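Local coordinates for protein malate dehydrogenase (Entamoeba histolytica, PDB 3I0P) that probably catalyses the NAD-dependent interconversion of malate and oxaloacetate in the anaerobic protozoan that causes amoebic dysentery, at residues A[113-124]-A[280-289]; A[66-75]-A[86-96]. All blocks are in the same frame, centred on the assembly; numbering follows the deposited sequence.

Contact 1 (A[113-124]-A[280-289]). With NAD (nicotinamide-adenine-dinucleotide), chain B.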
# COMPACT_ATOMS: atom_id res chain seq x y z
N MET A 113 -14.69 -9.76 -8.82
CA MET A 113 -13.27 -9.65 -8.54
C MET A 113 -12.45 -10.73 -9.21
O MET A 113 -12.96 -11.81 -9.52
CB MET A 113 -13.04 -9.68 -7.03
CG MET A 113 -13.64 -8.50 -6.32
SD MET A 113 -13.52 -8.71 -4.57
CE MET A 113 -11.85 -8.09 -4.27
N GLY A 114 -11.17 -10.44 -9.42
CA GLY A 114 -10.26 -11.37 -10.04
C GLY A 114 -8.85 -11.16 -9.53
O GLY A 114 -8.43 -10.02 -9.31
N MET A 115 -8.13 -12.27 -9.34
CA MET A 115 -6.72 -12.22 -8.96
C MET A 115 -5.93 -13.30 -9.68
O MET A 115 -6.26 -14.49 -9.62
CB MET A 115 -6.53 -12.35 -7.45
CG MET A 115 -5.06 -12.30 -7.04
SD MET A 115 -4.85 -11.88 -5.30
CE MET A 115 -3.06 -11.91 -5.18
N VAL A 116 -4.87 -12.88 -10.36
CA VAL A 116 -4.02 -13.82 -11.05
C VAL A 116 -2.62 -13.61 -10.56
O VAL A 116 -2.15 -12.47 -10.50
CB VAL A 116 -4.11 -13.65 -12.57
CG1 VAL A 116 -3.05 -14.47 -13.26
CG2 VAL A 116 -5.49 -14.07 -13.05
N VAL A 117 -1.95 -14.70 -10.17
CA VAL A 117 -0.55 -14.62 -9.75
C VAL A 117 0.36 -15.38 -10.72
O VAL A 117 -0.08 -16.29 -11.42
CB VAL A 117 -0.33 -15.08 -8.28
CG1 VAL A 117 -1.07 -14.14 -7.32
CG2 VAL A 117 -0.78 -16.52 -8.07
N VAL A 118 1.63 -14.98 -10.77
CA VAL A 118 2.58 -15.55 -11.72
C VAL A 118 3.86 -15.96 -11.01
O VAL A 118 4.37 -15.21 -10.17
CB VAL A 118 2.92 -14.55 -12.86
CG1 VAL A 118 3.87 -15.18 -13.85
CG2 VAL A 118 1.66 -14.06 -13.57
N ARG A 119 4.36 -17.15 -11.34
CA ARG A 119 5.72 -17.58 -11.00
C ARG A 119 6.57 -17.82 -12.27
O ARG A 119 6.03 -17.92 -13.38
CB ARG A 119 5.71 -18.84 -10.13
CG ARG A 119 5.41 -20.14 -10.88
CD ARG A 119 5.93 -21.39 -10.16
NE ARG A 119 5.35 -22.60 -10.75
CZ ARG A 119 4.29 -23.26 -10.29
NH1 ARG A 119 3.66 -22.87 -9.18
NH2 ARG A 119 3.85 -24.33 -10.93
N ASN A 120 7.89 -17.91 -12.10
CA ASN A 120 8.82 -18.25 -13.19
C ASN A 120 8.63 -17.29 -14.38
O ASN A 120 8.44 -17.70 -15.53
CB ASN A 120 8.68 -19.74 -13.55
CG ASN A 120 9.60 -20.20 -14.71
OD1 ASN A 120 10.74 -19.75 -14.85
ND2 ASN A 120 9.09 -21.11 -15.53
N SER A 121 8.67 -16.00 -14.07
CA SER A 121 8.54 -14.94 -15.05
C SER A 121 9.80 -14.07 -15.03
O SER A 121 10.75 -14.35 -14.29
CB SER A 121 7.31 -14.09 -14.75
OG SER A 121 7.04 -13.16 -15.80
N THR A 122 9.81 -13.02 -15.85
CA THR A 122 10.96 -12.13 -15.94
C THR A 122 10.50 -10.68 -15.78
O THR A 122 9.32 -10.43 -15.56
CB THR A 122 11.74 -12.32 -17.26
OG1 THR A 122 10.86 -12.14 -18.38
CG2 THR A 122 12.37 -13.72 -17.33
N HIS A 123 11.45 -9.75 -15.89
CA HIS A 123 11.19 -8.32 -15.74
C HIS A 123 9.97 -7.88 -16.55
O HIS A 123 9.84 -8.21 -17.74
CB HIS A 123 12.42 -7.52 -16.15
CG HIS A 123 12.47 -6.15 -15.54
ND1 HIS A 123 12.03 -5.03 -16.20
CD2 HIS A 123 12.91 -5.73 -14.33
CE1 HIS A 123 12.19 -3.97 -15.43
NE2 HIS A 123 12.72 -4.37 -14.29
N PHE A 124 9.08 -7.14 -15.90
CA PHE A 124 7.81 -6.80 -16.54
C PHE A 124 7.62 -5.30 -16.77
O PHE A 124 6.51 -4.83 -17.01
CB PHE A 124 6.62 -7.49 -15.82
CG PHE A 124 6.08 -6.76 -14.60
CD1 PHE A 124 4.94 -7.24 -13.98
CD2 PHE A 124 6.68 -5.61 -14.10
CE1 PHE A 124 4.40 -6.60 -12.86
CE2 PHE A 124 6.14 -4.94 -12.99
CZ PHE A 124 5.00 -5.45 -12.37
N PHE A 280 16.95 -14.75 -14.39
CA PHE A 280 16.20 -14.11 -13.30
C PHE A 280 14.76 -14.56 -13.34
O PHE A 280 14.01 -14.15 -14.23
CB PHE A 280 16.25 -12.58 -13.38
CG PHE A 280 17.59 -12.00 -13.01
CD1 PHE A 280 18.02 -11.99 -11.68
CD2 PHE A 280 18.42 -11.46 -13.98
CE1 PHE A 280 19.26 -11.46 -11.33
CE2 PHE A 280 19.66 -10.93 -13.65
CZ PHE A 280 20.08 -10.92 -12.33
N SER A 281 14.37 -15.40 -12.38
CA SER A 281 13.01 -15.94 -12.31
C SER A 281 12.26 -15.28 -11.14
O SER A 281 12.69 -15.38 -9.99
CB SER A 281 13.05 -17.46 -12.19
OG SER A 281 11.76 -18.03 -12.08
N LEU A 282 11.15 -14.62 -11.47
CA LEU A 282 10.43 -13.68 -10.59
C LEU A 282 8.94 -14.01 -10.48
O LEU A 282 8.41 -14.78 -11.27
CB LEU A 282 10.52 -12.26 -11.15
CG LEU A 282 11.84 -11.52 -11.30
CD1 LEU A 282 11.60 -10.28 -12.13
CD2 LEU A 282 12.40 -11.13 -9.98
N GLY A 283 8.28 -13.39 -9.51
CA GLY A 283 6.83 -13.46 -9.39
C GLY A 283 6.15 -12.12 -9.58
O GLY A 283 6.79 -11.06 -9.48
N HIS A 284 4.84 -12.18 -9.88
CA HIS A 284 3.99 -11.00 -10.06
C HIS A 284 2.60 -11.33 -9.52
O HIS A 284 2.20 -12.50 -9.49
CB HIS A 284 3.79 -10.65 -11.54
CG HIS A 284 5.02 -10.73 -12.40
ND1 HIS A 284 6.23 -10.16 -12.05
CD2 HIS A 284 5.20 -11.26 -13.63
CE1 HIS A 284 7.10 -10.35 -13.02
NE2 HIS A 284 6.50 -11.01 -14.00
N PHE A 285 1.84 -10.30 -9.15
CA PHE A 285 0.41 -10.45 -8.85
C PHE A 285 -0.40 -9.35 -9.52
O PHE A 285 0.11 -8.24 -9.74
CB PHE A 285 0.14 -10.45 -7.34
CG PHE A 285 0.34 -9.13 -6.67
CD1 PHE A 285 -0.75 -8.29 -6.43
CD2 PHE A 285 1.61 -8.72 -6.26
CE1 PHE A 285 -0.57 -7.05 -5.79
CE2 PHE A 285 1.79 -7.49 -5.63
CZ PHE A 285 0.71 -6.65 -5.39
N PHE A 286 -1.66 -9.67 -9.82
CA PHE A 286 -2.57 -8.75 -10.51
C PHE A 286 -3.97 -8.91 -9.96
O PHE A 286 -4.55 -10.00 -10.01
CB PHE A 286 -2.57 -9.01 -12.02
CG PHE A 286 -1.20 -9.02 -12.62
CD1 PHE A 286 -0.57 -7.82 -12.96
CD2 PHE A 286 -0.53 -10.21 -12.85
CE1 PHE A 286 0.69 -7.80 -13.50
CE2 PHE A 286 0.74 -10.21 -13.40
CZ PHE A 286 1.36 -8.99 -13.72
N ILE A 287 -4.50 -7.81 -9.42
CA ILE A 287 -5.84 -7.78 -8.85
C ILE A 287 -6.72 -6.82 -9.64
O ILE A 287 -6.29 -5.72 -9.96
CB ILE A 287 -5.81 -7.33 -7.36
CG1 ILE A 287 -5.00 -8.31 -6.51
CG2 ILE A 287 -7.23 -7.16 -6.78
CD1 ILE A 287 -4.95 -7.91 -5.04
N ALA A 288 -7.93 -7.26 -9.95
CA ALA A 288 -8.93 -6.40 -10.60
C ALA A 288 -10.26 -6.42 -9.84
O ALA A 288 -10.77 -7.48 -9.47
CB ALA A 288 -9.13 -6.84 -12.03
N ILE A 289 -10.80 -5.24 -9.59
CA ILE A 289 -12.05 -5.09 -8.85
C ILE A 289 -13.06 -4.37 -9.74
O ILE A 289 -12.81 -3.25 -10.18
CB ILE A 289 -11.85 -4.27 -7.55
CG1 ILE A 289 -10.94 -5.02 -6.58
CG2 ILE A 289 -13.20 -3.92 -6.90
CD1 ILE A 289 -10.27 -4.13 -5.60
PA NAD B . 8.40 7.80 -8.49
O1A NAD B . 8.81 8.40 -9.81
O2A NAD B . 9.12 8.22 -7.25
O5B NAD B . 6.83 8.11 -8.32
C5B NAD B . 5.92 7.81 -9.39
C4B NAD B . 4.45 7.85 -8.95
O4B NAD B . 4.20 8.91 -8.02
C3B NAD B . 3.50 8.10 -10.10
O3B NAD B . 2.25 7.44 -9.81
C2B NAD B . 3.31 9.60 -10.09
O2B NAD B . 2.06 9.97 -10.67
C1B NAD B . 3.33 9.90 -8.60
N9A NAD B . 3.80 11.27 -8.24
C8A NAD B . 5.01 11.79 -8.47
N7A NAD B . 5.04 13.04 -7.96
C5A NAD B . 3.83 13.29 -7.40
C6A NAD B . 3.26 14.38 -6.72
N6A NAD B . 3.96 15.52 -6.52
N1A NAD B . 1.99 14.30 -6.28
C2A NAD B . 1.26 13.19 -6.47
N3A NAD B . 1.78 12.13 -7.10
C4A NAD B . 3.06 12.16 -7.58
O3 NAD B . 8.37 6.18 -8.57
PN NAD B . 9.62 5.14 -8.70
O1N NAD B . 9.65 4.32 -7.43
O2N NAD B . 10.85 5.86 -9.18
O5D NAD B . 9.17 4.16 -9.89
C5D NAD B . 9.32 4.54 -11.26
C4D NAD B . 8.97 3.38 -12.18
O4D NAD B . 9.88 2.29 -11.98
C3D NAD B . 7.57 2.83 -11.90
O3D NAD B . 6.84 2.85 -13.14
C2D NAD B . 7.79 1.41 -11.37
O2D NAD B . 6.82 0.43 -11.78
C1D NAD B . 9.14 1.06 -11.96
N1N NAD B . 9.81 0.00 -11.21
C2N NAD B . 9.80 -1.25 -11.73
C3N NAD B . 10.43 -2.29 -11.05
C7N NAD B . 10.42 -3.69 -11.60
O7N NAD B . 10.99 -4.58 -10.97
N7N NAD B . 9.80 -3.94 -12.75
C4N NAD B . 11.07 -2.03 -9.83
C5N NAD B . 11.06 -0.72 -9.32
C6N NAD B . 10.42 0.28 -10.04
O HOH W 1 9.94 -18.01 -9.88
O HOH W 2 11.51 -17.11 -15.31
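The imidazole of His284 has Phe124 lying across one face, with CD1 of the phenylalanine 3.7 Å above the ring plane and over its centre. The two rings form an offset stack, planes 27° apart and centroids 4.7 Å apart, and the side chains slide past each other in opposite directions. Round the edge of the imidazole come the polar partners: His284 NE2 shares a hydrogen bond of 2.9 Å with Ser121 OG, and a weak one from NE2 reaches Thr122 O in the ring plane. ND1 is held by Thr145, and Ser121 OG has a second partner in Asn96, so the ring is fixed both in position and in rotation. Phe286 takes Val118 CG2 at its edge, 4.0 Å from CE2, while its CE1 meets Phe124 CE1 obliquely. Over one face of the His123 ring sits the nicotinamide amide of NAD, N7N being 3.3 Å from NE2; Tyr59 holds the ND1 end.

His284 and Phe286 stand on an antiparallel ladder, from the Met113–Ile289 pair to Val118–His284, with paired backbone bonds at Gly114, Val116 and Val118. On the face away from His284, Met115 stretches out fully, CG anti to the backbone N (chi1 -180°), and lays SD 3.8 Å from Ile287 CG1 and CE against Phe285 CB. Met257 of helix 244-259 covers that layer, and Met113 and Met115 of the second subunit pack against it. At the other end a water accepting from Asn120 N is also bound to Ser281 OG. Asn120 and Ser121 both face Leu282, a G1 beta bulge in the central mixed sheet that shifts the register by one before Ser121 and Leu282 pair through two backbone hydrogen bonds; the chain then leaves to line the nicotinamide end of the NAD pocket.

Contact 2 (A[66-75]-A[86-96]); sequences GMINPTAKPS and LDGNNGFGHVN
Leu86 lies against the start of the neighbouring strand, its CD1 4.2 Å from Pro74 CB and its CA-H directed at Ser75 O. Asp87 is paired with Ser75 through two backbone hydrogen bonds, Ser75 N to Asp87 O and Asp87 N to Ser75 O, each 2.9 Å long; its carboxylate turns to Asn120. Gly88 begins a type I' turn that closes at Gly91. Inside the turn, Asn89 points at the facing loop with CG anti to the carbonyl carbon (chi1 -71°), which lets ND2 give both of its hydrogens across the contact. Asn89 ND2 gives one to Lys73 O at 2.7 Å, nearly straight at 171°, and the other to Ser75 OG at 2.8 Å; both acceptors lie in the amide plane, so the amide is held flat against rotation.

Here the chain has left strand 83-87, the second arm of a hairpin with strand 75-79 at the edge of the central sheet, and is turning into helix 93-111. Asn90 grips the 66-75 loop twice. Asn90 O receives Asn69 N at 2.9 Å in an almost linear bond, and ND2 donates to Met67 O from above the carbonyl plane; OD1 is taken by Lys279. Gly91 passes close to the Asn69–Ala72 turn, CA directed at Asn69 O. Phe92, at the N-cap position, crosses Ile68 at about a right angle and receives CG2 over one face, 3.9 Å from the centroid, while CE2 meets Pro70. A water joins the backbones, donating to Asn69 O and Ala72 O and accepting from Phe92 N. In the first helical turn Val95 CG1 approaches Pro74 CD, and Asn96 lays OD1 alongside the proline ring, 3.4 Å from CB, with ND2 bonded to Ser121.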
# COMPACT_ATOMS: atom_id res chain seq x y z
N GLY A 66 19.96 -16.27 -23.50
CA GLY A 66 18.99 -17.32 -23.16
C GLY A 66 18.19 -17.13 -21.88
O GLY A 66 17.54 -18.07 -21.40
N MET A 67 18.21 -15.91 -21.33
CA MET A 67 17.56 -15.58 -20.06
C MET A 67 16.04 -15.37 -20.16
O MET A 67 15.33 -15.37 -19.16
CB MET A 67 18.21 -14.34 -19.44
CG MET A 67 19.69 -14.48 -19.24
SD MET A 67 20.46 -12.95 -18.68
CE MET A 67 19.93 -12.85 -16.97
N ILE A 68 15.55 -15.19 -21.38
CA ILE A 68 14.14 -15.04 -21.64
C ILE A 68 13.83 -15.99 -22.77
O ILE A 68 14.63 -16.13 -23.69
CB ILE A 68 13.80 -13.58 -22.06
CG1 ILE A 68 14.15 -12.59 -20.94
CG2 ILE A 68 12.34 -13.42 -22.42
CD1 ILE A 68 14.31 -11.15 -21.42
N ASN A 69 12.69 -16.67 -22.70
CA ASN A 69 12.15 -17.41 -23.83
C ASN A 69 11.13 -16.55 -24.57
O ASN A 69 10.00 -16.37 -24.11
CB ASN A 69 11.53 -18.73 -23.36
CG ASN A 69 10.94 -19.56 -24.50
OD1 ASN A 69 10.89 -19.13 -25.65
ND2 ASN A 69 10.48 -20.76 -24.16
N PRO A 70 11.51 -16.02 -25.75
CA PRO A 70 10.68 -15.01 -26.41
C PRO A 70 9.42 -15.54 -27.12
O PRO A 70 8.58 -14.73 -27.54
CB PRO A 70 11.64 -14.36 -27.40
CG PRO A 70 12.61 -15.44 -27.75
CD PRO A 70 12.76 -16.28 -26.50
N THR A 71 9.29 -16.86 -27.27
CA THR A 71 8.08 -17.46 -27.87
C THR A 71 7.16 -18.08 -26.82
O THR A 71 6.12 -18.64 -27.15
CB THR A 71 8.39 -18.54 -28.96
OG1 THR A 71 9.18 -19.59 -28.40
CG2 THR A 71 9.10 -17.94 -30.16
N ALA A 72 7.56 -17.96 -25.56
CA ALA A 72 6.85 -18.60 -24.46
C ALA A 72 5.55 -17.90 -24.12
O ALA A 72 5.42 -16.69 -24.27
CB ALA A 72 7.74 -18.67 -23.23
N LYS A 73 4.59 -18.69 -23.65
CA LYS A 73 3.33 -18.18 -23.14
C LYS A 73 3.12 -18.79 -21.75
O LYS A 73 3.68 -19.85 -21.47
CB LYS A 73 2.18 -18.56 -24.08
CG LYS A 73 2.37 -18.13 -25.53
CD LYS A 73 1.72 -16.78 -25.85
CE LYS A 73 1.77 -16.50 -27.35
NZ LYS A 73 0.85 -15.40 -27.74
N PRO A 74 2.33 -18.12 -20.88
CA PRO A 74 2.09 -18.67 -19.54
C PRO A 74 1.23 -19.94 -19.57
O PRO A 74 0.47 -20.15 -20.52
CB PRO A 74 1.33 -17.54 -18.83
CG PRO A 74 0.67 -16.81 -19.94
CD PRO A 74 1.69 -16.81 -21.03
N SER A 75 1.35 -20.77 -18.53
CA SER A 75 0.53 -21.98 -18.39
C SER A 75 -0.33 -21.89 -17.14
O SER A 75 0.15 -21.52 -16.06
CB SER A 75 1.40 -23.23 -18.29
OG SER A 75 2.18 -23.42 -19.46
N LEU A 86 -0.37 -18.85 -12.62
CA LEU A 86 0.30 -19.05 -13.89
C LEU A 86 1.78 -19.35 -13.69
O LEU A 86 2.44 -18.75 -12.84
CB LEU A 86 0.13 -17.84 -14.80
CG LEU A 86 -1.27 -17.33 -15.19
CD1 LEU A 86 -1.15 -15.97 -15.86
CD2 LEU A 86 -2.01 -18.31 -16.09
N ASP A 87 2.28 -20.29 -14.48
CA ASP A 87 3.71 -20.51 -14.63
C ASP A 87 4.13 -19.73 -15.86
O ASP A 87 3.60 -19.94 -16.96
CB ASP A 87 3.97 -22.00 -14.83
CG ASP A 87 5.45 -22.34 -14.94
OD1 ASP A 87 6.31 -21.47 -14.69
OD2 ASP A 87 5.75 -23.50 -15.31
N GLY A 88 5.07 -18.80 -15.68
CA GLY A 88 5.47 -17.88 -16.74
C GLY A 88 6.32 -18.49 -17.84
O GLY A 88 6.55 -17.86 -18.88
N ASN A 89 6.79 -19.72 -17.60
CA ASN A 89 7.58 -20.49 -18.57
C ASN A 89 8.81 -19.73 -19.04
O ASN A 89 9.27 -19.90 -20.18
CB ASN A 89 6.71 -20.90 -19.76
CG ASN A 89 5.71 -21.96 -19.40
OD1 ASN A 89 6.03 -22.91 -18.68
ND2 ASN A 89 4.48 -21.82 -19.88
N ASN A 90 9.32 -18.88 -18.15
CA ASN A 90 10.50 -18.04 -18.40
C ASN A 90 10.29 -17.03 -19.55
O ASN A 90 11.25 -16.57 -20.17
CB ASN A 90 11.78 -18.89 -18.57
CG ASN A 90 13.05 -18.05 -18.73
OD1 ASN A 90 13.85 -18.30 -19.62
ND2 ASN A 90 13.23 -17.06 -17.88
N GLY A 91 9.03 -16.68 -19.81
CA GLY A 91 8.72 -15.67 -20.82
C GLY A 91 8.94 -14.24 -20.37
O GLY A 91 9.45 -13.98 -19.27
N PHE A 92 8.54 -13.29 -21.22
CA PHE A 92 8.57 -11.87 -20.88
C PHE A 92 7.55 -11.58 -19.79
O PHE A 92 6.40 -12.00 -19.88
CB PHE A 92 8.12 -11.05 -22.07
CG PHE A 92 9.03 -11.09 -23.25
CD1 PHE A 92 10.23 -10.39 -23.25
CD2 PHE A 92 8.64 -11.77 -24.41
CE1 PHE A 92 11.05 -10.39 -24.38
CE2 PHE A 92 9.44 -11.77 -25.53
CZ PHE A 92 10.65 -11.09 -25.52
N GLY A 93 7.97 -10.80 -18.79
CA GLY A 93 7.04 -10.37 -17.76
C GLY A 93 5.85 -9.65 -18.35
O GLY A 93 4.74 -9.77 -17.85
N HIS A 94 6.09 -8.91 -19.43
CA HIS A 94 5.06 -8.12 -20.12
C HIS A 94 4.04 -9.04 -20.74
O HIS A 94 2.85 -8.72 -20.77
CB HIS A 94 5.67 -7.24 -21.20
CG HIS A 94 7.07 -6.82 -20.90
ND1 HIS A 94 8.16 -7.62 -21.18
CD2 HIS A 94 7.56 -5.69 -20.33
CE1 HIS A 94 9.26 -6.99 -20.81
NE2 HIS A 94 8.93 -5.82 -20.29
N VAL A 95 4.50 -10.19 -21.23
CA VAL A 95 3.61 -11.20 -21.79
C VAL A 95 2.77 -11.81 -20.66
O VAL A 95 1.54 -11.83 -20.75
CB VAL A 95 4.39 -12.28 -22.58
CG1 VAL A 95 3.51 -13.49 -22.90
CG2 VAL A 95 4.97 -11.67 -23.85
N ASN A 96 3.43 -12.28 -19.60
CA ASN A 96 2.73 -12.88 -18.47
C ASN A 96 1.81 -11.86 -17.80
O ASN A 96 0.63 -12.14 -17.51
CB ASN A 96 3.73 -13.49 -17.47
CG ASN A 96 4.60 -14.60 -18.09
OD1 ASN A 96 4.08 -15.54 -18.69
ND2 ASN A 96 5.91 -14.49 -17.92
O HOH W 3 7.43 -14.90 -23.73

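How the contacts relate
The centres of the two contacts lie about 12 Å apart, and both reach the same sheet, where strand 83-87 runs parallel to strand 113-121. They meet directly: Gly88 N probably bonds to Arg119 O at 2.6 Å, and Thr122 OG1 probably bonds to Gly91 O at 2.5 Å, tying the type I' turn of contact 2 to the bulged end of contact 1. Only contact 1 supplies residues to the NAD pocket, through His123 and Phe124; in contact 2 the Phe92 side chain remains about 12 Å from a bound NAD. Asn96 reaches the pocket indirectly, through Ser121, then His284, then the Phe124 ring stacked on that histidine.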